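Local coordinates for PP1b (Porcine reproductive and respiratory syndrome virus, PDB 6JDR), which is the zinc-binding helicase nsp10 of the viral replicase, which probably hydrolyses ATP to unwind RNA and DNA duplexes with 5' to 3' polarity, at residues C262-F265 / D266-Q270. The protein carries 1 engineered substitution. Residues are numbered along the deposited sequence; the frame is centred on the assembly and turned at random.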
loop_
_atom_site.group_PDB
_atom_site.type_symbol
_atom_site.label_atom_id
_atom_site.label_comp_id
_atom_site.label_asym_id
_atom_site.label_seq_id
_atom_site.Cartn_x
_atom_site.Cartn_y
_atom_site.Cartn_z
ATOM N N CYS A 262 -7.957 11.435 4.953
ATOM C CA CYS A 262 -8.983 11.281 3.928
ATOM C C CYS A 262 -10.019 10.252 4.371
ATOM O O CYS A 262 -9.664 9.181 4.865
ATOM C CB CYS A 262 -8.368 10.874 2.589
ATOM S SG CYS A 262 -9.462 11.167 1.178
ATOM N N TYR A 263 -11.296 10.590 4.204
ATOM C CA TYR A 263 -12.404 9.715 4.607
ATOM C C TYR A 263 -12.310 8.311 3.996
ATOM O O TYR A 263 -12.765 7.341 4.600
ATOM C CB TYR A 263 -13.752 10.338 4.227
ATOM C CG TYR A 263 -14.075 10.190 2.758
ATOM C CD1 TYR A 263 -14.866 9.137 2.304
ATOM C CD2 TYR A 263 -13.562 11.080 1.818
ATOM C CE1 TYR A 263 -15.148 8.983 0.955
ATOM C CE2 TYR A 263 -13.844 10.939 0.469
ATOM C CZ TYR A 263 -14.636 9.888 0.042
ATOM O OH TYR A 263 -14.914 9.743 -1.296
ATOM N N VAL A 264 -11.728 8.210 2.801
ATOM C CA VAL A 264 -11.623 6.927 2.108
ATOM C C VAL A 264 -10.924 5.851 2.939
ATOM O O VAL A 264 -11.235 4.669 2.792
ATOM C CB VAL A 264 -10.921 7.039 0.730
ATOM C CG1 VAL A 264 -11.738 7.901 -0.224
ATOM C CG2 VAL A 264 -9.490 7.555 0.857
ATOM N N PHE A 265 -10.007 6.255 3.819
ATOM C CA PHE A 265 -9.252 5.297 4.636
ATOM C C PHE A 265 -10.109 4.593 5.680
ATOM O O PHE A 265 -9.786 3.481 6.093
ATOM C CB PHE A 265 -8.060 5.970 5.330
ATOM C CG PHE A 265 -7.141 6.696 4.392
ATOM C CD1 PHE A 265 -6.837 6.177 3.141
ATOM C CD2 PHE A 265 -6.574 7.903 4.767
ATOM C CE1 PHE A 265 -5.994 6.855 2.279
ATOM C CE2 PHE A 265 -5.729 8.583 3.912
ATOM C CZ PHE A 265 -5.438 8.062 2.667
ATOM N N ASP A 266 -11.197 5.235 6.094
ATOM C CA ASP A 266 -12.132 4.640 7.048
ATOM C C ASP A 266 -13.101 3.647 6.401
ATOM O O ASP A 266 -13.802 2.924 7.103
ATOM C CB ASP A 266 -12.906 5.740 7.771
ATOM C CG ASP A 266 -11.994 6.669 8.549
ATOM O OD1 ASP A 266 -11.121 6.160 9.283
ATOM O OD2 ASP A 266 -12.135 7.905 8.422
ATOM N N ILE A 267 -13.148 3.620 5.073
ATOM C CA ILE A 267 -13.980 2.660 4.342
ATOM C C ILE A 267 -13.145 1.743 3.441
ATOM O O ILE A 267 -13.685 0.912 2.715
ATOM C CB ILE A 267 -15.082 3.376 3.523
ATOM C CG1 ILE A 267 -14.483 4.392 2.544
ATOM C CG2 ILE A 267 -16.053 4.080 4.461
ATOM C CD1 ILE A 267 -15.498 4.992 1.589
ATOM N N MET A 268 -11.826 1.884 3.517
ATOM C CA MET A 268 -10.904 1.087 2.723
ATOM C C MET A 268 -10.688 -0.253 3.439
ATOM O O MET A 268 -10.792 -0.321 4.668
ATOM C CB MET A 268 -9.578 1.845 2.596
ATOM C CG MET A 268 -8.741 1.530 1.370
ATOM S SD MET A 268 -7.379 2.710 1.213
ATOM C CE MET A 268 -7.971 3.806 -0.072
ATOM N N PRO A 269 -10.407 -1.329 2.682
ATOM C CA PRO A 269 -10.030 -2.579 3.348
ATOM C C PRO A 269 -8.711 -2.420 4.103
ATOM O O PRO A 269 -7.715 -2.005 3.514
ATOM C CB PRO A 269 -9.889 -3.576 2.190
ATOM C CG PRO A 269 -10.717 -3.005 1.096
ATOM C CD PRO A 269 -10.613 -1.517 1.237
ATOM N N GLN A 270 -8.714 -2.749 5.393
ATOM C CA GLN A 270 -7.562 -2.503 6.260
ATOM C C GLN A 270 -6.767 -3.766 6.588
ATOM O O GLN A 270 -7.323 -4.858 6.699
ATOM C CB GLN A 270 -8.021 -1.820 7.549
ATOM C CG GLN A 270 -8.427 -0.370 7.331
ATOM C CD GLN A 270 -9.154 0.233 8.514
ATOM O OE1 GLN A 270 -9.026 -0.232 9.649
ATOM N NE2 GLN A 270 -9.925 1.284 8.253
#
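Met-268 lies alongside Phe-265 and Val-264 on the buried side of a short helical turn. Its sulfur sits at the ring edge of Phe-265, with SD 4.0 Å from CD1 and 84° off the ring normal. This is a Met-aromatic contact. CG of Met-268 is anti to the backbone N (chi1 -154°), and a bend at chi3 brings CE to 4.2 Å from Val-264 CG2. Phe-146 meets the Phe-265 ring from strand 145-148, and Cys-246 touches both Phe-265 and Met-268. On another flank Tyr-263 and Ile-267 meet obliquely, CE1 of the tyrosine 4.1 Å from CD1 of the isoleucine. Helix 134-142 packs against this pair.

Three successive i to i-3 backbone bonds wind the turn. Phe-265 N gives to Cys-262 O at 3.1 Å, Asp-266 N gives to Tyr-263 O at 3.0 Å, and Ile-267 N gives to Val-264 O at 3.2 Å. CG1 of Ile-267 also rests 3.3 Å from Val-264 O.

One side-chain bond follows the turn. Gln-270 NE2 reaches back to Phe-265 O over 3.1 Å. The donor lies in the carbonyl plane, but the oxygen is 21° out of the glutamine amide plane. The bond ties the start of strand 270-276 to the turn before it.

The Asp-266 carboxylate reaches back to His-261, just before the turn, where OD2 is hydrogen-bonded to NE2. Both residues bind zinc in a structure of this protein, although that ion is absent here. The arrangement is a short run of overlapping turns with helical backbone angles, leading into strand 270-276 of the parallel sheet in the P-loop NTPase-type superfamily 1 helicase core.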